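Double-stranded RNA-binding protein 1 (Arabidopsis thaliana, PDB 3ADG) binds double-stranded RNA and assists DICER-LIKE 1 in the accurate processing of primary and precursor microRNAs, its first double-stranded RNA-binding domain being the part seen here. Local coordinates at residues Leu18-Glu24 with Gln37-Asp43; Arg8-Tyr12 with Ala67-Leu71. One frame throughout, in Å; residues are numbered along the deposited sequence.

Contact 1 of 2, residues Leu18-Glu24 with Gln37-Asp43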
ATOM      1  N   LEU A  18      -1.216  -5.108  15.819  1.00 28.98           N
ATOM      2  CA  LEU A  18      -0.045  -4.681  15.044  1.00 29.32           C
ATOM      3  C   LEU A  18      -0.090  -3.177  14.851  1.00 29.57           C
ATOM      4  O   LEU A  18      -1.184  -2.599  14.792  1.00 29.32           O
ATOM      5  CB  LEU A  18      -0.086  -5.361  13.653  1.00 29.60           C
ATOM      6  CG  LEU A  18      -0.367  -6.869  13.675  1.00 30.83           C
ATOM      7  CD1 LEU A  18      -0.623  -7.365  12.241  1.00 33.12           C
ATOM      8  CD2 LEU A  18       0.825  -7.642  14.321  1.00 32.70           C
ATOM      9  N   PRO A  19       1.092  -2.524  14.722  1.00 29.58           N
ATOM     10  CA  PRO A  19       1.068  -1.099  14.392  1.00 30.28           C
ATOM     11  C   PRO A  19       0.337  -0.794  13.072  1.00 29.70           C
ATOM     12  O   PRO A  19       0.308  -1.612  12.128  1.00 29.40           O
ATOM     13  CB  PRO A  19       2.560  -0.735  14.270  1.00 30.52           C
ATOM     14  CG  PRO A  19       3.257  -1.749  15.146  1.00 31.48           C
ATOM     15  CD  PRO A  19       2.472  -3.023  14.867  1.00 29.39           C
ATOM     16  N   THR A  20      -0.270   0.387  13.030  1.00 30.25           N
ATOM     17  CA  THR A  20      -0.856   0.911  11.797  1.00 29.77           C
ATOM     18  C   THR A  20       0.106   0.691  10.649  1.00 29.87           C
ATOM     19  O   THR A  20       1.303   1.013  10.796  1.00 29.38           O
ATOM     20  CB  THR A  20      -1.193   2.409  11.972  1.00 30.52           C
ATOM     21  OG1 THR A  20      -2.165   2.535  13.027  1.00 29.34           O
ATOM     22  CG2 THR A  20      -1.755   3.004  10.673  1.00 31.46           C
ATOM     23  N   PRO A  21      -0.395   0.123   9.517  1.00 30.37           N
ATOM     24  CA  PRO A  21       0.476  -0.053   8.347  1.00 29.91           C
ATOM     25  C   PRO A  21       1.072   1.282   7.972  1.00 30.72           C
ATOM     26  O   PRO A  21       0.377   2.304   8.019  1.00 29.81           O
ATOM     27  CB  PRO A  21      -0.483  -0.507   7.229  1.00 30.61           C
ATOM     28  CG  PRO A  21      -1.669  -1.099   7.926  1.00 30.24           C
ATOM     29  CD  PRO A  21      -1.765  -0.385   9.278  1.00 29.47           C
ATOM     30  N   VAL A  22       2.356   1.283   7.627  1.00 31.31           N
ATOM     31  CA  VAL A  22       2.994   2.467   7.092  1.00 31.47           C
ATOM     32  C   VAL A  22       3.299   2.281   5.585  1.00 30.98           C
ATOM     33  O   VAL A  22       3.595   1.192   5.140  1.00 31.18           O
ATOM     34  CB  VAL A  22       4.284   2.850   7.855  1.00 33.35           C
ATOM     35  CG1 VAL A  22       5.417   1.847   7.647  1.00 33.41           C
ATOM     36  CG2 VAL A  22       4.746   4.181   7.386  1.00 35.78           C
ATOM     37  N   TYR A  23       3.268   3.387   4.853  1.00 30.52           N
ATOM     38  CA  TYR A  23       3.444   3.394   3.423  1.00 29.97           C
ATOM     39  C   TYR A  23       4.710   4.149   3.025  1.00 30.02           C
ATOM     40  O   TYR A  23       4.922   5.299   3.439  1.00 30.73           O
ATOM     41  CB  TYR A  23       2.208   4.010   2.749  1.00 29.47           C
ATOM     42  CG  TYR A  23       0.980   3.186   2.972  1.00 30.87           C
ATOM     43  CD1 TYR A  23       0.256   3.306   4.156  1.00 29.50           C
ATOM     44  CD2 TYR A  23       0.573   2.235   2.017  1.00 30.80           C
ATOM     45  CE1 TYR A  23      -0.885   2.514   4.382  1.00 26.54           C
ATOM     46  CE2 TYR A  23      -0.564   1.449   2.226  1.00 30.56           C
ATOM     47  CZ  TYR A  23      -1.266   1.577   3.426  1.00 29.54           C
ATOM     48  OH  TYR A  23      -2.366   0.790   3.666  1.00 30.32           O
ATOM     49  N   GLU A  24       5.546   3.495   2.225  1.00 30.40           N
ATOM     50  CA  GLU A  24       6.610   4.189   1.509  1.00 31.30           C
ATOM     51  C   GLU A  24       6.062   4.514   0.111  1.00 32.29           C
ATOM     52  O   GLU A  24       5.404   3.670  -0.513  1.00 31.53           O
ATOM     53  CB  GLU A  24       7.851   3.305   1.395  1.00 31.47           C
ATOM     54  CG  GLU A  24       8.620   3.057   2.678  1.00 32.47           C
ATOM     55  CD  GLU A  24       9.630   1.936   2.508  1.00 32.89           C
ATOM     56  OE1 GLU A  24      10.241   1.546   3.502  1.00 32.81           O
ATOM     57  OE2 GLU A  24       9.791   1.447   1.361  1.00 34.77           O
ATOM     58  N   GLN A  37       4.636   4.149  -7.065  1.00 30.53           N
ATOM     59  CA  GLN A  37       4.650   2.780  -6.603  1.00 30.83           C
ATOM     60  C   GLN A  37       4.709   2.918  -5.099  1.00 30.31           C
ATOM     61  O   GLN A  37       5.308   3.879  -4.585  1.00 30.50           O
ATOM     62  CB  GLN A  37       5.896   2.062  -7.123  1.00 31.21           C
ATOM     63  CG  GLN A  37       5.824   0.533  -7.006  1.00 36.06           C
ATOM     64  CD  GLN A  37       6.459  -0.045  -5.721  1.00 38.23           C
ATOM     65  OE1 GLN A  37       7.333   0.569  -5.090  1.00 37.52           O
ATOM     66  NE2 GLN A  37       6.035  -1.257  -5.358  1.00 36.54           N
ATOM     67  N   SER A  38       4.110   1.980  -4.387  1.00 28.74           N
ATOM     68  CA  SER A  38       4.150   2.058  -2.927  1.00 29.50           C
ATOM     69  C   SER A  38       4.472   0.692  -2.323  1.00 29.47           C
ATOM     70  O   SER A  38       4.131  -0.349  -2.881  1.00 29.19           O
ATOM     71  CB  SER A  38       2.821   2.596  -2.371  1.00 29.78           C
ATOM     72  OG  SER A  38       2.819   2.571  -0.960  1.00 30.93           O
ATOM     73  N   THR A  39       5.122   0.722  -1.171  1.00 29.30           N
ATOM     74  CA  THR A  39       5.339  -0.452  -0.362  1.00 28.98           C
ATOM     75  C   THR A  39       4.641  -0.154   0.933  1.00 28.57           C
ATOM     76  O   THR A  39       4.831   0.941   1.488  1.00 28.76           O
ATOM     77  CB  THR A  39       6.839  -0.718  -0.089  1.00 28.71           C
ATOM     78  OG1 THR A  39       7.528  -0.887  -1.330  1.00 30.61           O
ATOM     79  CG2 THR A  39       7.028  -1.999   0.790  1.00 30.76           C
ATOM     80  N   VAL A  40       3.794  -1.083   1.358  1.00 27.99           N
ATOM     81  CA  VAL A  40       3.186  -1.049   2.689  1.00 29.04           C
ATOM     82  C   VAL A  40       3.955  -2.000   3.587  1.00 29.20           C
ATOM     83  O   VAL A  40       4.293  -3.139   3.182  1.00 30.59           O
ATOM     84  CB  VAL A  40       1.627  -1.316   2.717  1.00 27.92           C
ATOM     85  CG1 VAL A  40       1.275  -2.737   2.303  1.00 29.97           C
ATOM     86  CG2 VAL A  40       1.023  -0.997   4.119  1.00 28.47           C
ATOM     87  N   ILE A  41       4.213  -1.532   4.805  1.00 30.01           N
ATOM     88  CA  ILE A  41       4.925  -2.303   5.792  1.00 30.92           C
ATOM     89  C   ILE A  41       4.013  -2.568   6.994  1.00 31.91           C
ATOM     90  O   ILE A  41       3.518  -1.629   7.642  1.00 31.55           O
ATOM     91  CB  ILE A  41       6.241  -1.615   6.210  1.00 31.16           C
ATOM     92  CG1 ILE A  41       7.102  -1.320   4.967  1.00 32.22           C
ATOM     93  CG2 ILE A  41       7.002  -2.475   7.205  1.00 31.27           C
ATOM     94  CD1 ILE A  41       7.043   0.163   4.453  1.00 32.36           C
ATOM     95  N   LEU A  42       3.796  -3.854   7.258  1.00 32.20           N
ATOM     96  CA  LEU A  42       2.923  -4.309   8.343  1.00 33.78           C
ATOM     97  C   LEU A  42       3.570  -5.480   9.068  1.00 33.75           C
ATOM     98  O   LEU A  42       3.987  -6.456   8.444  1.00 33.40           O
ATOM     99  CB  LEU A  42       1.530  -4.711   7.796  1.00 33.67           C
ATOM    100  CG  LEU A  42       0.546  -5.276   8.840  1.00 34.61           C
ATOM    101  CD1 LEU A  42       0.140  -4.214   9.891  1.00 36.99           C
ATOM    102  CD2 LEU A  42      -0.654  -5.941   8.148  1.00 35.66           C
ATOM    103  N   ASP A  43       3.661  -5.381  10.392  1.00 34.35           N
ATOM    104  CA  ASP A  43       4.252  -6.461  11.199  1.00 35.27           C
ATOM    105  C   ASP A  43       5.602  -6.902  10.614  1.00 34.94           C
ATOM    106  O   ASP A  43       5.864  -8.103  10.501  1.00 35.71           O
ATOM    107  CB  ASP A  43       3.279  -7.650  11.278  1.00 35.78           C
ATOM    108  CG  ASP A  43       3.630  -8.634  12.397  1.00 37.00           C
ATOM    109  OD1 ASP A  43       4.270  -8.225  13.389  1.00 35.14           O
ATOM    110  OD2 ASP A  43       3.246  -9.818  12.276  1.00 38.98           O
TER
HETATM  111  O   HOH W   1       2.847  -2.603  11.658  1.00 29.21           O
HETATM  112  O   HOH W   2       3.938  -0.795  10.115  1.00 36.62           O
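The Tyr23 ring lies against Val40, whose CG2 sits over one ring face in a CH-pi contact, 3.7 Å from the centroid. CG2 of Val40 also meets Pro21 CB at 3.5 Å, and Pro21 and Val40 both face helix 5-15. Val22 and Ile41 form an antiparallel hydrogen-bonded pair (Val22 N to Ile41 O 3.1 Å, Ile41 N to Val22 O 2.8 Å), as do Glu24 and Thr39 (Glu24 N to Thr39 O 2.8 Å, Thr39 N to Glu24 O 3.0 Å); Tyr23 and Val40 are the non-hydrogen-bonded pair between. Ser38 OG donates a second bond to Glu24 O, 2.8 Å away. Ahead of strand 22-28, water 1 links Pro19 O to Asp43 N and water 2 links Thr20 O to Ile41 O, while Leu18 CB reaches Leu42 CD1 at 3.9 Å. This hairpin of the alpha-beta-beta-beta-alpha fold has unlike faces: Tyr23, Val40 and Pro21 form a mainly apolar surface under the helices, while Val22, Glu24, Thr39 and Ile41 mix apolar packing with the Glu24-Arg46 salt bridge.

Contact 2 of 2, residues Arg8-Tyr12 with Ala67-Leu71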
ATOM      1  N   ARG A   8      -9.308  -1.390   5.171  1.00 27.29           N
ATOM      2  CA  ARG A   8      -9.473  -2.821   5.531  1.00 28.51           C
ATOM      3  C   ARG A   8      -8.182  -3.347   6.168  1.00 28.99           C
ATOM      4  O   ARG A   8      -8.205  -4.174   7.091  1.00 30.34           O
ATOM      5  CB  ARG A   8      -9.819  -3.668   4.304  1.00 28.67           C
ATOM      6  CG  ARG A   8     -11.231  -3.485   3.831  1.00 30.00           C
ATOM      7  CD  ARG A   8     -11.481  -4.459   2.700  1.00 33.09           C
ATOM      8  NE  ARG A   8     -12.773  -4.224   2.077  1.00 39.07           N
ATOM      9  CZ  ARG A   8     -13.019  -4.547   0.812  1.00 38.45           C
ATOM     10  NH1 ARG A   8     -12.056  -5.148   0.100  1.00 38.60           N
ATOM     11  NH2 ARG A   8     -14.208  -4.294   0.279  1.00 38.48           N
ATOM     12  N   LEU A   9      -7.051  -2.842   5.692  1.00 28.50           N
ATOM     13  CA  LEU A   9      -5.766  -3.286   6.223  1.00 29.00           C
ATOM     14  C   LEU A   9      -5.574  -2.687   7.616  1.00 29.74           C
ATOM     15  O   LEU A   9      -5.082  -3.358   8.522  1.00 28.96           O
ATOM     16  CB  LEU A   9      -4.616  -2.879   5.303  1.00 27.78           C
ATOM     17  CG  LEU A   9      -3.261  -3.497   5.623  1.00 29.05           C
ATOM     18  CD1 LEU A   9      -3.331  -4.993   5.419  1.00 29.08           C
ATOM     19  CD2 LEU A   9      -2.201  -2.857   4.709  1.00 30.70           C
ATOM     20  N   GLN A  10      -5.960  -1.422   7.792  1.00 29.22           N
ATOM     21  CA  GLN A  10      -5.890  -0.799   9.121  1.00 30.56           C
ATOM     22  C   GLN A  10      -6.733  -1.570  10.152  1.00 29.95           C
ATOM     23  O   GLN A  10      -6.322  -1.789  11.292  1.00 29.62           O
ATOM     24  CB  GLN A  10      -6.328   0.673   9.042  1.00 31.88           C
ATOM     25  CG  GLN A  10      -6.391   1.319  10.401  1.00 37.88           C
ATOM     26  CD  GLN A  10      -5.093   1.136  11.143  1.00 43.78           C
ATOM     27  OE1 GLN A  10      -5.028   0.417  12.136  1.00 52.11           O
ATOM     28  NE2 GLN A  10      -4.041   1.760  10.645  1.00 49.93           N
ATOM     29  N   GLU A  11      -7.909  -2.013   9.740  1.00 29.66           N
ATOM     30  CA  GLU A  11      -8.777  -2.749  10.646  1.00 30.22           C
ATOM     31  C   GLU A  11      -8.104  -4.077  11.045  1.00 30.56           C
ATOM     32  O   GLU A  11      -8.166  -4.494  12.219  1.00 29.37           O
ATOM     33  CB  GLU A  11     -10.107  -3.020   9.973  1.00 30.78           C
ATOM     34  CG  GLU A  11     -10.975  -1.788   9.869  1.00 34.25           C
ATOM     35  CD  GLU A  11     -12.285  -2.077   9.168  1.00 37.66           C
ATOM     36  OE1 GLU A  11     -12.695  -3.267   9.132  1.00 38.33           O
ATOM     37  OE2 GLU A  11     -12.895  -1.105   8.653  1.00 41.13           O
ATOM     38  N   TYR A  12      -7.507  -4.734  10.050  1.00 29.71           N
ATOM     39  CA  TYR A  12      -6.717  -5.948  10.266  1.00 29.89           C
ATOM     40  C   TYR A  12      -5.595  -5.719  11.290  1.00 29.57           C
ATOM     41  O   TYR A  12      -5.447  -6.496  12.264  1.00 29.32           O
ATOM     42  CB  TYR A  12      -6.133  -6.462   8.945  1.00 30.37           C
ATOM     43  CG  TYR A  12      -5.300  -7.727   9.148  1.00 29.96           C
ATOM     44  CD1 TYR A  12      -5.854  -8.994   8.933  1.00 32.83           C
ATOM     45  CD2 TYR A  12      -3.959  -7.646   9.567  1.00 29.64           C
ATOM     46  CE1 TYR A  12      -5.089 -10.173   9.127  1.00 32.71           C
ATOM     47  CE2 TYR A  12      -3.182  -8.805   9.761  1.00 32.03           C
ATOM     48  CZ  TYR A  12      -3.769 -10.076   9.545  1.00 31.89           C
ATOM     49  OH  TYR A  12      -3.016 -11.231   9.742  1.00 33.44           O
ATOM     50  N   ALA A  67      -1.212  -6.671   0.185  1.00 18.38           N
ATOM     51  CA  ALA A  67      -1.087  -7.100   1.599  1.00 19.10           C
ATOM     52  C   ALA A  67      -2.266  -7.990   2.023  1.00 18.18           C
ATOM     53  O   ALA A  67      -2.069  -9.127   2.506  1.00 19.40           O
ATOM     54  CB  ALA A  67      -0.981  -5.850   2.528  1.00 19.37           C
ATOM     55  N   LEU A  68      -3.483  -7.498   1.795  1.00 18.89           N
ATOM     56  CA  LEU A  68      -4.702  -8.219   2.179  1.00 18.31           C
ATOM     57  C   LEU A  68      -4.760  -9.612   1.516  1.00 19.70           C
ATOM     58  O   LEU A  68      -5.053 -10.614   2.169  1.00 19.29           O
ATOM     59  CB  LEU A  68      -5.970  -7.386   1.901  1.00 19.54           C
ATOM     60  CG  LEU A  68      -6.207  -6.104   2.696  1.00 16.15           C
ATOM     61  CD1 LEU A  68      -7.238  -5.191   2.003  1.00 19.55           C
ATOM     62  CD2 LEU A  68      -6.601  -6.437   4.193  1.00 19.50           C
ATOM     63  N   ARG A  69      -4.470  -9.662   0.210  1.00 19.22           N
ATOM     64  CA  ARG A  69      -4.494 -10.926  -0.525  1.00 20.81           C
ATOM     65  C   ARG A  69      -3.498 -11.938   0.085  1.00 22.25           C
ATOM     66  O   ARG A  69      -3.837 -13.105   0.257  1.00 23.25           O
ATOM     67  CB  ARG A  69      -4.153 -10.700  -1.993  1.00 20.57           C
ATOM     68  CG  ARG A  69      -5.302 -10.049  -2.762  1.00 19.92           C
ATOM     69  CD  ARG A  69      -4.987  -9.936  -4.249  1.00 20.10           C
ATOM     70  NE  ARG A  69      -6.055  -9.243  -4.967  1.00 22.56           N
ATOM     71  CZ  ARG A  69      -7.192  -9.800  -5.378  1.00 22.40           C
ATOM     72  NH1 ARG A  69      -7.457 -11.087  -5.154  1.00 22.39           N
ATOM     73  NH2 ARG A  69      -8.073  -9.056  -6.013  1.00 21.59           N
ATOM     74  N   GLU A  70      -2.309 -11.458   0.434  1.00 22.65           N
ATOM     75  CA  GLU A  70      -1.258 -12.331   0.926  1.00 24.16           C
ATOM     76  C   GLU A  70      -1.595 -12.790   2.355  1.00 24.29           C
ATOM     77  O   GLU A  70      -1.452 -13.957   2.674  1.00 24.00           O
ATOM     78  CB  GLU A  70       0.085 -11.622   0.857  1.00 25.55           C
ATOM     79  CG  GLU A  70       1.303 -12.524   1.098  1.00 29.80           C
ATOM     80  CD  GLU A  70       1.427 -13.676   0.082  1.00 35.15           C
ATOM     81  OE1 GLU A  70       1.106 -13.487  -1.108  1.00 37.83           O
ATOM     82  OE2 GLU A  70       1.861 -14.778   0.490  1.00 42.49           O
ATOM     83  N   LEU A  71      -2.100 -11.878   3.186  1.00 24.11           N
ATOM     84  CA  LEU A  71      -2.478 -12.238   4.557  1.00 25.40           C
ATOM     85  C   LEU A  71      -3.537 -13.367   4.600  1.00 26.09           C
ATOM     86  O   LEU A  71      -3.613 -14.116   5.587  1.00 26.26           O
ATOM     87  CB  LEU A  71      -2.935 -10.996   5.327  1.00 24.82           C
ATOM     88  CG  LEU A  71      -1.840  -9.983   5.696  1.00 24.72           C
ATOM     89  CD1 LEU A  71      -2.442  -8.570   5.940  1.00 25.48           C
ATOM     90  CD2 LEU A  71      -1.058 -10.482   6.943  1.00 26.30           C
TER
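In the alpha-beta-beta-beta-alpha fold of the double-stranded RNA-binding domain, the first and last helices lie on the same face of the sheet, and here helix 5-15 meets the C-terminal end of helix 56-71. Their short segments 8-12 and 67-71 have axes 10.8 Å apart at closest approach, with N-to-C directions 46° apart, so long side chains fill the gap between the backbones.

Apolar packing centres on Leu9, whose CD1 touches three residues of the other helix: Ala67 CB at 3.8 Å, Leu68 CD2 at 3.8 Å and Leu71 CD1 at 3.7 Å. Leu9 and Ala67 are buried and also rest on Val40 of the sheet, while Leu9 and Leu71 both reach Leu42. Toward the surface, the aliphatic base of Arg8 covers Leu68, with CB 3.8 Å from Leu68 CD1, before its guanidinium leads away.

The aromatic contribution comes from Tyr12, which Leu71 meets through a CH-pi contact. No hydrogen bond crosses the interface; Arg69 forms a salt bridge with Glu65 and Glu70 one with Lys73. Leu71 CD1 stands 4.0 Å from the centroid of the Tyr12 ring and 15° off its normal, while Leu71 CD2 lies 3.5 Å from Tyr12 OH.

From the N terminus, the chain enters helix 5-15, half of contact 2, then passes through the loop holding Leu18 to Pro21 into strand 22-28. It turns back along strand 35-42, and contact 1 closes that hairpin over a short span. Strand 45-48 and helix 56-71 follow; contact 2 then joins the two helices across 54 intervening residues, so the hairpin's loop lies wholly within the longer one. The contacts also touch directly: Pro21 CG packs on Leu9 CG at 3.7 Å, Val40 CG2 on Leu9 CD2 at 3.8 Å, and Thr20 OG1 lies 3.1 Å from Gln10 NE2, a probable hydrogen bond. Leu9 thus joins helix pair and sheet in one core.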